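Local coordinates for DUF115 domain-containing protein (Magnetospirillum magneticum AMB-1, PDB 5MU5), which is a Maf glycosyltransferase that is involved in flagella formation and probably transfers sugars onto flagellin, at residues P76-A82 and V207-L212; L333-H337 and V357-F361; F451-E455 and Y464-L470; L11-N15 and S160-W166. One frame throughout, in Å; residues are numbered along the deposited sequence.

Contact 1: residues P76-A82 and V207-L212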
loop_
_atom_site.group_PDB
_atom_site.type_symbol
_atom_site.label_atom_id
_atom_site.label_comp_id
_atom_site.label_asym_id
_atom_site.label_seq_id
_atom_site.Cartn_x
_atom_site.Cartn_y
_atom_site.Cartn_z
ATOM N N PRO A 76 11.297 22.210 -14.359
ATOM C CA PRO A 76 11.134 20.875 -13.782
ATOM C C PRO A 76 11.808 20.657 -12.417
ATOM O O PRO A 76 11.433 19.731 -11.720
ATOM C CB PRO A 76 11.757 19.952 -14.840
ATOM C CG PRO A 76 12.744 20.813 -15.553
ATOM C CD PRO A 76 12.114 22.181 -15.583
ATOM N N ASP A 77 12.771 21.493 -12.018
ATOM C CA ASP A 77 13.455 21.299 -10.723
ATOM C C ASP A 77 12.488 21.331 -9.548
ATOM O O ASP A 77 12.693 20.641 -8.562
ATOM C CB ASP A 77 14.508 22.379 -10.449
ATOM C CG ASP A 77 15.738 22.295 -11.358
ATOM O OD1 ASP A 77 15.859 21.390 -12.225
ATOM O OD2 ASP A 77 16.606 23.180 -11.185
ATOM N N HIS A 78 11.447 22.148 -9.667
ATOM C CA HIS A 78 10.469 22.380 -8.592
ATOM C C HIS A 78 9.149 21.610 -8.816
ATOM O O HIS A 78 8.070 22.088 -8.473
ATOM C CB HIS A 78 10.209 23.895 -8.510
ATOM C CG HIS A 78 11.464 24.715 -8.598
ATOM N ND1 HIS A 78 12.430 24.703 -7.612
ATOM C CD2 HIS A 78 11.935 25.526 -9.577
ATOM C CE1 HIS A 78 13.428 25.489 -7.969
ATOM N NE2 HIS A 78 13.152 26.003 -9.155
ATOM N N ARG A 79 9.272 20.422 -9.400
ATOM C CA ARG A 79 8.156 19.587 -9.791
ATOM C C ARG A 79 8.502 18.118 -9.621
ATOM O O ARG A 79 9.668 17.739 -9.704
ATOM C CB ARG A 79 7.882 19.787 -11.287
ATOM C CG ARG A 79 7.470 21.188 -11.693
ATOM C CD ARG A 79 6.001 21.408 -11.430
ATOM N NE ARG A 79 5.587 22.725 -11.876
ATOM C CZ ARG A 79 4.329 23.144 -11.915
ATOM N NH1 ARG A 79 3.345 22.349 -11.574
ATOM N NH2 ARG A 79 4.044 24.352 -12.332
ATOM N N ILE A 80 7.481 17.298 -9.414
ATOM C CA ILE A 80 7.623 15.858 -9.537
ATOM C C ILE A 80 7.589 15.568 -11.043
ATOM O O ILE A 80 6.750 16.117 -11.749
ATOM C CB ILE A 80 6.457 15.116 -8.844
ATOM C CG1 ILE A 80 6.432 15.394 -7.332
ATOM C CG2 ILE A 80 6.512 13.623 -9.095
ATOM C CD1 ILE A 80 7.678 14.996 -6.573
ATOM N N SER A 81 8.508 14.734 -11.527
ATOM C CA SER A 81 8.524 14.256 -12.921
ATOM C C SER A 81 8.555 12.731 -12.934
ATOM O O SER A 81 9.631 12.125 -13.069
ATOM C CB SER A 81 9.739 14.774 -13.677
ATOM O OG SER A 81 9.757 16.189 -13.655
ATOM N N ALA A 82 7.374 12.119 -12.809
ATOM C CA ALA A 82 7.238 10.648 -12.797
ATOM C C ALA A 82 6.860 10.060 -14.166
ATOM O O ALA A 82 5.695 10.130 -14.556
ATOM C CB ALA A 82 6.207 10.228 -11.749
ATOM N N VAL A 207 0.441 12.198 -9.384
ATOM C CA VAL A 207 1.449 13.056 -8.779
ATOM C C VAL A 207 2.301 13.764 -9.809
ATOM O O VAL A 207 3.018 14.670 -9.455
ATOM C CB VAL A 207 2.399 12.305 -7.821
ATOM C CG1 VAL A 207 1.641 11.911 -6.571
ATOM C CG2 VAL A 207 3.068 11.107 -8.503
ATOM N N ASP A 208 2.244 13.345 -11.071
ATOM C CA ASP A 208 3.082 13.973 -12.087
ATOM C C ASP A 208 2.892 15.496 -12.154
ATOM O O ASP A 208 1.784 15.987 -12.224
ATOM C CB ASP A 208 2.857 13.364 -13.464
ATOM C CG ASP A 208 3.668 14.065 -14.532
ATOM O OD1 ASP A 208 4.904 13.968 -14.511
ATOM O OD2 ASP A 208 3.081 14.741 -15.391
ATOM N N TRP A 209 4.006 16.218 -12.125
ATOM C CA TRP A 209 4.042 17.671 -12.287
ATOM C C TRP A 209 3.469 18.407 -11.087
ATOM O O TRP A 209 3.057 19.568 -11.189
ATOM C CB TRP A 209 3.383 18.097 -13.594
ATOM C CG TRP A 209 3.962 19.350 -14.224
ATOM C CD1 TRP A 209 3.289 20.500 -14.543
ATOM C CD2 TRP A 209 5.329 19.568 -14.607
ATOM N NE1 TRP A 209 4.156 21.416 -15.099
ATOM C CE2 TRP A 209 5.412 20.859 -15.149
ATOM C CE3 TRP A 209 6.482 18.784 -14.564
ATOM C CZ2 TRP A 209 6.604 21.381 -15.635
ATOM C CZ3 TRP A 209 7.669 19.316 -15.044
ATOM C CH2 TRP A 209 7.722 20.591 -15.559
ATOM N N THR A 210 3.455 17.728 -9.945
ATOM C CA THR A 210 3.120 18.344 -8.672
ATOM C C THR A 210 4.118 19.487 -8.399
ATOM O O THR A 210 5.329 19.298 -8.456
ATOM C CB THR A 210 3.200 17.294 -7.530
ATOM O OG1 THR A 210 2.185 16.289 -7.716
ATOM C CG2 THR A 210 3.042 17.933 -6.147
ATOM N N ARG A 211 3.596 20.677 -8.137
ATOM C CA ARG A 211 4.405 21.818 -7.764
ATOM C C ARG A 211 4.875 21.658 -6.327
ATOM O O ARG A 211 4.075 21.388 -5.426
ATOM C CB ARG A 211 3.576 23.105 -7.890
ATOM C CG ARG A 211 4.363 24.403 -7.706
ATOM C CD ARG A 211 5.236 24.721 -8.902
ATOM N NE ARG A 211 5.836 26.056 -8.792
ATOM C CZ ARG A 211 5.258 27.193 -9.185
ATOM N NH1 ARG A 211 4.036 27.192 -9.711
ATOM N NH2 ARG A 211 5.909 28.345 -9.035
ATOM N N LEU A 212 6.176 21.832 -6.124
ATOM C CA LEU A 212 6.786 21.826 -4.808
ATOM C C LEU A 212 7.303 23.234 -4.514
ATOM O O LEU A 212 7.834 23.892 -5.410
ATOM C CB LEU A 212 7.947 20.859 -4.804
ATOM C CG LEU A 212 7.591 19.435 -5.227
ATOM C CD1 LEU A 212 8.859 18.620 -5.362
ATOM C CD2 LEU A 212 6.650 18.821 -4.209
#

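Contact 2: residues L333-H337 and V357-F361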
loop_
_atom_site.group_PDB
_atom_site.type_symbol
_atom_site.label_atom_id
_atom_site.label_comp_id
_atom_site.label_asym_id
_atom_site.label_seq_id
_atom_site.Cartn_x
_atom_site.Cartn_y
_atom_site.Cartn_z
ATOM N N LEU A 333 5.262 -27.390 -3.888
ATOM C CA LEU A 333 4.663 -28.199 -2.837
ATOM C C LEU A 333 4.379 -29.610 -3.282
ATOM O O LEU A 333 4.624 -30.547 -2.534
ATOM C CB LEU A 333 3.354 -27.596 -2.349
ATOM C CG LEU A 333 3.423 -26.694 -1.135
ATOM C CD1 LEU A 333 1.996 -26.258 -0.818
ATOM C CD2 LEU A 333 4.042 -27.421 0.052
ATOM N N ALA A 334 3.826 -29.757 -4.480
ATOM C CA ALA A 334 3.502 -31.086 -5.012
ATOM C C ALA A 334 4.734 -31.980 -5.137
ATOM O O ALA A 334 4.664 -33.165 -4.850
ATOM C CB ALA A 334 2.803 -30.970 -6.366
ATOM N N ALA A 335 5.853 -31.412 -5.591
ATOM C CA ALA A 335 7.126 -32.158 -5.713
ATOM C C ALA A 335 7.596 -32.700 -4.351
ATOM O O ALA A 335 8.096 -33.816 -4.249
ATOM C CB ALA A 335 8.204 -31.262 -6.330
ATOM N N VAL A 336 7.420 -31.904 -3.302
ATOM C CA VAL A 336 7.780 -32.331 -1.948
ATOM C C VAL A 336 6.845 -33.452 -1.473
ATOM O O VAL A 336 7.300 -34.412 -0.871
ATOM C CB VAL A 336 7.745 -31.163 -0.952
ATOM C CG1 VAL A 336 8.093 -31.656 0.434
ATOM C CG2 VAL A 336 8.698 -30.046 -1.373
ATOM N N HIS A 337 5.547 -33.310 -1.729
ATOM C CA HIS A 337 4.551 -34.352 -1.430
ATOM C C HIS A 337 4.881 -35.675 -2.134
ATOM O O HIS A 337 4.853 -36.753 -1.534
ATOM C CB HIS A 337 3.168 -33.870 -1.887
ATOM C CG HIS A 337 2.073 -34.874 -1.705
ATOM N ND1 HIS A 337 1.548 -35.198 -0.468
ATOM C CD2 HIS A 337 1.370 -35.592 -2.608
ATOM C CE1 HIS A 337 0.585 -36.086 -0.617
ATOM N NE2 HIS A 337 0.457 -36.340 -1.905
ATOM N N VAL A 357 -3.942 -27.224 -4.268
ATOM C CA VAL A 357 -3.163 -27.429 -3.050
ATOM C C VAL A 357 -3.914 -28.343 -2.090
ATOM O O VAL A 357 -3.302 -29.120 -1.376
ATOM C CB VAL A 357 -2.834 -26.085 -2.354
ATOM C CG1 VAL A 357 -2.161 -26.312 -1.020
ATOM C CG2 VAL A 357 -1.922 -25.243 -3.230
ATOM N N ARG A 358 -5.241 -28.243 -2.101
ATOM C CA ARG A 358 -6.100 -29.034 -1.236
ATOM C C ARG A 358 -5.834 -30.527 -1.375
ATOM O O ARG A 358 -5.675 -31.221 -0.362
ATOM C CB ARG A 358 -7.579 -28.734 -1.511
ATOM C CG ARG A 358 -8.502 -29.397 -0.496
ATOM C CD ARG A 358 -9.558 -28.438 0.016
ATOM N NE ARG A 358 -10.762 -28.437 -0.806
ATOM C CZ ARG A 358 -11.502 -27.363 -1.070
ATOM N NH1 ARG A 358 -11.140 -26.160 -0.623
ATOM N NH2 ARG A 358 -12.590 -27.489 -1.826
ATOM N N ASP A 359 -5.766 -30.996 -2.624
ATOM C CA ASP A 359 -5.510 -32.408 -2.955
ATOM C C ASP A 359 -4.273 -33.001 -2.282
ATOM O O ASP A 359 -4.236 -34.179 -2.004
ATOM C CB ASP A 359 -5.298 -32.594 -4.461
ATOM C CG ASP A 359 -6.439 -32.053 -5.312
ATOM O OD1 ASP A 359 -7.576 -31.917 -4.811
ATOM O OD2 ASP A 359 -6.178 -31.770 -6.507
ATOM N N LEU A 360 -3.256 -32.192 -2.020
ATOM C CA LEU A 360 -2.017 -32.705 -1.444
ATOM C C LEU A 360 -2.119 -32.971 0.041
ATOM O O LEU A 360 -1.205 -33.547 0.630
ATOM C CB LEU A 360 -0.882 -31.707 -1.671
ATOM C CG LEU A 360 -0.715 -31.208 -3.105
ATOM C CD1 LEU A 360 0.336 -30.107 -3.149
ATOM C CD2 LEU A 360 -0.366 -32.361 -4.034
ATOM N N PHE A 361 -3.208 -32.523 0.653
ATOM C CA PHE A 361 -3.342 -32.600 2.097
ATOM C C PHE A 361 -4.628 -33.236 2.543
ATOM O O PHE A 361 -5.685 -32.938 2.025
ATOM C CB PHE A 361 -3.300 -31.207 2.717
ATOM C CG PHE A 361 -1.965 -30.576 2.654
ATOM C CD1 PHE A 361 -1.596 -29.835 1.545
ATOM C CD2 PHE A 361 -1.071 -30.725 3.696
ATOM C CE1 PHE A 361 -0.355 -29.257 1.468
ATOM C CE2 PHE A 361 0.173 -30.144 3.627
ATOM C CZ PHE A 361 0.533 -29.410 2.513
#

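Contact 3: residues F451-E455 and Y464-L470. With EDO (1,2-ethanediol), chain G.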
loop_
_atom_site.group_PDB
_atom_site.type_symbol
_atom_site.label_atom_id
_atom_site.label_comp_id
_atom_site.label_asym_id
_atom_site.label_seq_id
_atom_site.Cartn_x
_atom_site.Cartn_y
_atom_site.Cartn_z
ATOM N N PHE A 451 23.453 -5.402 -4.326
ATOM C CA PHE A 451 22.566 -6.562 -4.182
ATOM C C PHE A 451 22.067 -6.771 -2.776
ATOM O O PHE A 451 21.103 -7.516 -2.563
ATOM C CB PHE A 451 23.309 -7.837 -4.614
ATOM C CG PHE A 451 23.631 -7.859 -6.063
ATOM C CD1 PHE A 451 24.802 -7.269 -6.531
ATOM C CD2 PHE A 451 22.741 -8.422 -6.965
ATOM C CE1 PHE A 451 25.093 -7.261 -7.888
ATOM C CE2 PHE A 451 23.022 -8.417 -8.317
ATOM C CZ PHE A 451 24.203 -7.833 -8.780
ATOM N N ASP A 452 22.714 -6.088 -1.838
ATOM C CA ASP A 452 22.624 -6.439 -0.440
ATOM C C ASP A 452 22.992 -5.242 0.386
ATOM O O ASP A 452 23.869 -4.502 0.008
ATOM C CB ASP A 452 23.715 -7.496 -0.123
ATOM C CG ASP A 452 23.385 -8.895 -0.634
ATOM O OD1 ASP A 452 22.214 -9.319 -0.493
ATOM O OD2 ASP A 452 24.316 -9.593 -1.132
ATOM N N VAL A 453 22.356 -5.096 1.537
ATOM C CA VAL A 453 22.776 -4.134 2.538
ATOM C C VAL A 453 23.260 -4.837 3.809
ATOM O O VAL A 453 22.770 -5.888 4.170
ATOM C CB VAL A 453 21.659 -3.150 2.873
ATOM C CG1 VAL A 453 21.256 -2.408 1.614
ATOM C CG2 VAL A 453 20.460 -3.848 3.491
ATOM N N ARG A 454 24.224 -4.240 4.479
ATOM C CA ARG A 454 24.745 -4.772 5.733
ATOM C C ARG A 454 23.806 -4.503 6.925
ATOM O O ARG A 454 23.438 -3.374 7.194
ATOM C CB ARG A 454 26.136 -4.198 6.005
ATOM C CG ARG A 454 27.173 -4.646 4.975
ATOM C CD ARG A 454 28.470 -3.845 5.031
ATOM N NE ARG A 454 29.182 -4.032 6.291
ATOM C CZ ARG A 454 30.159 -4.913 6.503
ATOM N NH1 ARG A 454 30.568 -5.735 5.545
ATOM N NH2 ARG A 454 30.739 -4.975 7.690
ATOM N N GLU A 455 23.452 -5.552 7.650
ATOM C CA GLU A 455 22.505 -5.438 8.745
ATOM C C GLU A 455 23.038 -6.149 9.967
ATOM O O GLU A 455 23.760 -7.117 9.833
ATOM C CB GLU A 455 21.160 -6.058 8.353
ATOM C CG GLU A 455 20.408 -5.309 7.264
ATOM C CD GLU A 455 20.106 -3.852 7.618
ATOM O OE1 GLU A 455 19.579 -3.584 8.725
ATOM O OE2 GLU A 455 20.405 -2.969 6.787
ATOM N N TYR A 464 24.382 -9.812 5.293
ATOM C CA TYR A 464 23.927 -9.157 4.095
ATOM C C TYR A 464 22.486 -9.566 3.751
ATOM O O TYR A 464 22.142 -10.751 3.673
ATOM C CB TYR A 464 24.871 -9.487 2.950
ATOM C CG TYR A 464 26.209 -8.805 3.086
ATOM C CD1 TYR A 464 27.213 -9.344 3.858
ATOM C CD2 TYR A 464 26.455 -7.618 2.434
ATOM C CE1 TYR A 464 28.442 -8.715 3.977
ATOM C CE2 TYR A 464 27.673 -6.975 2.544
ATOM C CZ TYR A 464 28.666 -7.537 3.306
ATOM O OH TYR A 464 29.863 -6.892 3.381
ATOM N N SER A 465 21.659 -8.576 3.512
ATOM C CA SER A 465 20.265 -8.800 3.296
ATOM C C SER A 465 19.748 -7.953 2.138
ATOM O O SER A 465 20.283 -6.896 1.852
ATOM C CB SER A 465 19.543 -8.460 4.593
ATOM O OG SER A 465 18.171 -8.764 4.501
ATOM N N GLU A 466 18.700 -8.429 1.485
ATOM C CA GLU A 466 18.061 -7.750 0.380
ATOM C C GLU A 466 16.829 -7.061 0.894
ATOM O O GLU A 466 16.348 -7.343 1.998
ATOM C CB GLU A 466 17.605 -8.772 -0.653
ATOM C CG GLU A 466 18.701 -9.678 -1.192
ATOM C CD GLU A 466 18.138 -10.948 -1.814
ATOM O OE1 GLU A 466 16.990 -10.913 -2.323
ATOM O OE2 GLU A 466 18.831 -11.994 -1.786
ATOM N N THR A 467 16.269 -6.211 0.052
ATOM C CA THR A 467 15.131 -5.372 0.415
ATOM C C THR A 467 13.876 -6.162 0.796
ATOM O O THR A 467 13.226 -5.836 1.784
ATOM C CB THR A 467 14.875 -4.363 -0.720
ATOM O OG1 THR A 467 16.008 -3.482 -0.796
ATOM C CG2 THR A 467 13.606 -3.542 -0.504
ATOM N N ILE A 468 13.553 -7.204 0.043
ATOM C CA ILE A 468 12.377 -8.034 0.348
ATOM C C ILE A 468 12.511 -8.697 1.726
ATOM O O ILE A 468 11.511 -8.894 2.451
ATOM C CB ILE A 468 12.105 -9.111 -0.748
ATOM C CG1 ILE A 468 10.852 -9.967 -0.443
ATOM C CG2 ILE A 468 13.269 -10.088 -0.867
ATOM C CD1 ILE A 468 9.535 -9.220 -0.333
ATOM N N MET A 469 13.746 -9.046 2.072
ATOM C CA MET A 469 14.035 -9.649 3.356
ATOM C C MET A 469 13.903 -8.662 4.538
ATOM O O MET A 469 13.513 -9.048 5.648
ATOM C CB MET A 469 15.399 -10.310 3.284
ATOM C CG MET A 469 15.391 -11.400 2.229
ATOM S SD MET A 469 16.758 -12.531 2.364
ATOM C CE MET A 469 18.127 -11.718 1.546
ATOM N N LEU A 470 14.195 -7.388 4.299
ATOM C CA LEU A 470 14.060 -6.389 5.348
ATOM C C LEU A 470 12.578 -6.131 5.631
ATOM O O LEU A 470 12.207 -5.933 6.785
ATOM C CB LEU A 470 14.780 -5.092 4.978
ATOM C CG LEU A 470 16.266 -5.265 4.599
ATOM C CD1 LEU A 470 16.784 -4.002 3.937
ATOM C CD2 LEU A 470 17.128 -5.621 5.782
HETATM C C1 EDO G . 34.230 -6.233 6.569
HETATM O O1 EDO G . 34.264 -7.022 5.386
HETATM C C2 EDO G . 34.308 -7.141 7.787
HETATM O O2 EDO G . 33.122 -6.956 8.567
#

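Contact 4: residues L11-N15 and S160-W166. Unlike the reference sequence in segment 11-15: Thr13 (reference Ser), Asn15 (reference Tyr).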
loop_
_atom_site.group_PDB
_atom_site.type_symbol
_atom_site.label_atom_id
_atom_site.label_comp_id
_atom_site.label_asym_id
_atom_site.label_seq_id
_atom_site.Cartn_x
_atom_site.Cartn_y
_atom_site.Cartn_z
ATOM N N LEU A 11 -10.698 40.630 7.868
ATOM C CA LEU A 11 -10.090 39.473 7.220
ATOM C C LEU A 11 -9.815 38.357 8.231
ATOM O O LEU A 11 -10.064 37.174 7.941
ATOM C CB LEU A 11 -8.789 39.868 6.519
ATOM C CG LEU A 11 -8.002 38.721 5.865
ATOM C CD1 LEU A 11 -8.817 38.011 4.789
ATOM C CD2 LEU A 11 -6.698 39.248 5.295
ATOM N N VAL A 12 -9.320 38.728 9.412
ATOM C CA VAL A 12 -9.068 37.743 10.456
ATOM C C VAL A 12 -10.361 37.030 10.838
ATOM O O VAL A 12 -10.414 35.805 10.830
ATOM C CB VAL A 12 -8.413 38.359 11.693
ATOM C CG1 VAL A 12 -8.343 37.350 12.830
ATOM C CG2 VAL A 12 -7.010 38.843 11.341
ATOM N N THR A 13 -11.398 37.799 11.123
ATOM C CA THR A 13 -12.692 37.246 11.492
ATOM C C THR A 13 -13.235 36.375 10.388
ATOM O O THR A 13 -13.640 35.248 10.644
ATOM C CB THR A 13 -13.694 38.358 11.785
ATOM O OG1 THR A 13 -13.195 39.140 12.864
ATOM C CG2 THR A 13 -15.071 37.801 12.176
ATOM N N ALA A 14 -13.225 36.890 9.164
ATOM C CA ALA A 14 -13.680 36.130 8.005
ATOM C C ALA A 14 -12.889 34.808 7.825
ATOM O O ALA A 14 -13.483 33.785 7.529
ATOM C CB ALA A 14 -13.601 36.983 6.748
ATOM N N ASN A 15 -11.569 34.829 7.998
ATOM C CA ASN A 15 -10.773 33.595 7.929
ATOM C C ASN A 15 -11.050 32.655 9.094
ATOM O O ASN A 15 -11.151 31.455 8.914
ATOM C CB ASN A 15 -9.272 33.897 7.919
ATOM C CG ASN A 15 -8.805 34.522 6.624
ATOM O OD1 ASN A 15 -9.385 34.294 5.574
ATOM N ND2 ASN A 15 -7.741 35.295 6.690
ATOM N N SER A 160 -1.105 34.092 9.671
ATOM C CA SER A 160 -1.536 34.076 8.256
ATOM C C SER A 160 -3.017 34.460 8.091
ATOM O O SER A 160 -3.468 34.790 6.971
ATOM C CB SER A 160 -1.310 32.706 7.605
ATOM O OG SER A 160 -2.349 31.806 7.962
ATOM N N LEU A 161 -3.769 34.394 9.198
ATOM C CA LEU A 161 -5.153 34.862 9.214
ATOM C C LEU A 161 -5.236 36.346 8.872
ATOM O O LEU A 161 -6.261 36.805 8.385
ATOM C CB LEU A 161 -5.812 34.635 10.574
ATOM C CG LEU A 161 -5.964 33.197 11.047
ATOM C CD1 LEU A 161 -6.848 33.183 12.280
ATOM C CD2 LEU A 161 -6.521 32.275 9.982
ATOM N N SER A 162 -4.163 37.082 9.133
ATOM C CA SER A 162 -4.099 38.486 8.771
ATOM C C SER A 162 -3.720 38.735 7.316
ATOM O O SER A 162 -3.926 39.832 6.813
ATOM C CB SER A 162 -3.097 39.217 9.669
ATOM O OG SER A 162 -3.525 39.165 11.011
ATOM N N THR A 163 -3.179 37.734 6.635
ATOM C CA THR A 163 -2.554 37.963 5.322
ATOM C C THR A 163 -3.044 37.130 4.147
ATOM O O THR A 163 -2.868 37.538 3.012
ATOM C CB THR A 163 -1.020 37.765 5.403
ATOM O OG1 THR A 163 -0.716 36.545 6.088
ATOM C CG2 THR A 163 -0.377 38.903 6.150
ATOM N N VAL A 164 -3.636 35.974 4.400
ATOM C CA VAL A 164 -4.091 35.114 3.329
ATOM C C VAL A 164 -5.605 35.185 3.214
ATOM O O VAL A 164 -6.290 35.341 4.212
ATOM C CB VAL A 164 -3.694 33.675 3.632
ATOM C CG1 VAL A 164 -4.219 32.726 2.573
ATOM C CG2 VAL A 164 -2.187 33.574 3.748
ATOM N N ASP A 165 -6.121 35.056 1.999
ATOM C CA ASP A 165 -7.548 34.927 1.793
ATOM C C ASP A 165 -7.864 33.425 1.856
ATOM O O ASP A 165 -7.868 32.732 0.849
ATOM C CB ASP A 165 -7.968 35.528 0.448
ATOM C CG ASP A 165 -9.474 35.729 0.348
ATOM O OD1 ASP A 165 -10.222 35.145 1.164
ATOM O OD2 ASP A 165 -9.915 36.476 -0.548
ATOM N N TRP A 166 -8.128 32.935 3.060
ATOM C CA TRP A 166 -8.323 31.516 3.291
ATOM C C TRP A 166 -9.637 30.883 2.834
ATOM O O TRP A 166 -9.694 29.672 2.606
ATOM C CB TRP A 166 -8.172 31.242 4.774
ATOM C CG TRP A 166 -6.785 31.117 5.226
ATOM C CD1 TRP A 166 -6.090 31.991 6.006
ATOM C CD2 TRP A 166 -5.914 30.028 4.957
ATOM N NE1 TRP A 166 -4.838 31.504 6.249
ATOM C CE2 TRP A 166 -4.693 30.301 5.606
ATOM C CE3 TRP A 166 -6.043 28.842 4.224
ATOM C CZ2 TRP A 166 -3.593 29.424 5.550
ATOM C CZ3 TRP A 166 -4.954 27.967 4.155
ATOM C CH2 TRP A 166 -3.741 28.263 4.818
#

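Contact 1: residues P76-A82 and V207-L212
Arg79 NH1 donates to Trp209 O at 2.8 Å, the oxygen lying close to the guanidinium plane, at its edge. The same group lies flat on the indole, planes 8° apart, with Arg79 CZ 4.0 Å from the centroid of the Trp209 five-membered ring in a cation-pi stack. A bend at chi2 (-81°) carries the arginine chain across the ring, so that Arg79 CG sits 3.7 Å above the centroid of the Trp209 six-membered ring as a CH-pi contact. Arg211 CD closes over the opposite face of the guanidinium, 3.5 Å from Arg79 CZ. The Arg211 guanidinium comes near; both arginines share Asp142 in salt bridges, and Arg211 also bonds to Gln141. Without the Trp209 indole, as with an alanine here, one face of the Arg79 guanidinium is likely to lose its stack and a gap to open beside Pro76. Backbone bonds fix the register: Leu212 N to His78 O, Ile80 N to Thr210 O, and Trp209 N to Ile80 O at 2.8 Å. Ile80 CD1 reaches Leu212 CD1 at 4.0 Å, both side chains packing against helix 219-235. The loop 76-82 runs beside strand 211-214, an outermost strand of the four-stranded parallel sheet whose inner neighbour is strand 123-127.

Contact 2: residues L333-H337 and V357-F361
Leu360 faces one turn of helix 327-340 from a short run, 357-360, whose backbone angles are helical without the regular bonds, and its CA comes within 6.8 Å of Ala334 CA. The leucine does most of the touching. Leu360 CD1 rests against the helix backbone, 3.8 Å from Ala334 N, and also meets Leu333 CB at 4.0 Å and Ala334 CB at 4.1 Å. Leu360 CD2 turns to the next turn of the helix, where it lies 3.9 Å from His337 CD2. With CG anti to the backbone N (chi1 177°), His337 swings its imidazole over the end of the 357-361 segment, and the carbonyl of Leu360 comes under one ring face. His337 CE1 stands 3.3 Å from Leu360 O, but the angle at ND1 is too poor for a hydrogen bond, so the ring meets the carbonyl by packing.

The contact lies beside the parallel part of the mixed sheet in the MptE-like region, an alternating strand-and-helix arrangement, between a crossover helix and the loop that follows the next strand. Helix 327-340 connects strand 319-322 to strand 346-350, and the 357-361 segment leads from that strand into 363-367. Were a serine to replace His337, the Leu360 carbonyl would probably lose its ring cover and Leu360 CD2 its imidazole neighbour.

Deeper in, Leu333 CD1 approaches Val357 CG1 obliquely at 4.2 Å and meets the ring of Phe361 at its edge, 4.4 Å from CE1. Phe342 packs against Leu333, His337 and Phe361, while Leu322 of strand 319-322 lies against both Leu333 and Val357.

Contact 3: residues F451-E455 and Y464-L470
Arg454 and Tyr464 both hold CG anti to the carbonyl carbon (chi1 -65° and -71°), and the two side chains run side by side in the same direction from one face of a beta hairpin. A bend at chi3 (65°) then turns the arginine's end toward the phenol. Arg454 NH1 donates to Tyr464 OH at 2.6 Å, the oxygen lying close to the guanidinium plane, which stands nearly perpendicular to the ring. Farther back, Arg454 CG approaches Tyr464 CE2 to 3.4 Å. At the other end of the ring, Asp452 CB meets the edge at Tyr464 CD2, 3.7 Å away. Arg454 NH2 also donates, nearly straight, to O2 of a 1,2-ethanediol that probably came from the crystallisation liquor.

Val453 and Ser465 form an antiparallel hydrogen-bonded pair, with Val453 N to Ser465 O at 2.8 Å and Ser465 N to Val453 O at 3.0 Å. Arg454 and Tyr464 are the adjoining non-hydrogen-bonded pair. Val453 CG2 meets Leu470 CD1 at 3.7 Å, whereas Leu470 CD2 lies against Glu455 CG at 3.6 Å; the carboxylate of Glu455 goes on to a salt bridge with Arg473.

The hairpin of strands 453-456 and 462-465 makes up two strands of a three-stranded antiparallel sheet completed by 418-419. Glu466 follows as the N-cap residue of helix 467-482, whose first turn brings Leu470 back against strand 453-456.

Contact 4: residues L11-N15 and S160-W166
The loop joining helix 154-160 to helix 166-171, in the Maf N-terminal domain, wraps around one side of helix 9-22 near the amino end of the chain. Asn15 carries the contact with both ends of its amide. Asn15 ND2 donates to Leu161 O at 2.7 Å and to Val164 O at 2.9 Å; the first acceptor lies near the amide plane, while the second is tilted out of it, its own carbonyl pointing almost straight at the nitrogen. Asn15 OD1 accepts from Trp166 N at 3.1 Å, the donor standing above the carbonyl plane. A first torsion of -71°, with CG anti to the carbonyl carbon, turns the amide into the curve of the loop. There it meets the edge of the Trp166 indole almost at a right angle, with Asn15 CG 3.8 Å from Trp166 CD1. Trp166 NE1 donates to Ser160 OG, a hydroxyl also hydrogen-bonded to Leu157 O, and Phe19 of helix 9-22 meets the indole edge-to-face.

Around the amide, helix methyls pack mainly on oxygens of the loop. Leu11 CD2 abuts Ser162 O at 3.2 Å, and Leu11 CD1 lies 3.7 Å from Val164 O. Leu161 CD2 packs on Asn15 CB at 3.8 Å. Val12 CG2 touches the hydroxyl of Ser162, which is hydrogen-bonded to Ile7 O.

Residue 15 differs from the reference sequence, where it is tyrosine. In the deposited chain, three bonds to one buried amide hold it against flipping and give partners to two loop carbonyls and one backbone N-H, which probably fixes the loop's curvature against the helix.

Contacts 4 and 1 lie in the Maf N-terminal domain, their centres about 29 Å apart, and their segments alternate along the chain: 11-15, 76-82, 160-166, 207-212. Each therefore ties an early part of the domain to a later one. Contacts 2 and 3 follow in series, about 31 Å apart between centres, and each closes over a short span of chain. Contact 2 lies beside the mixed sheet of the MptE-like region, between one of its connecting helices and a loop, contact 3 on the small antiparallel sheet. Contact 1 abuts the four-stranded parallel sheet. Contacts 2 and 4, about 68 Å apart between centres, fall on opposite sides of the chain's centre, consistent with an extended chain in which these regions lie far apart.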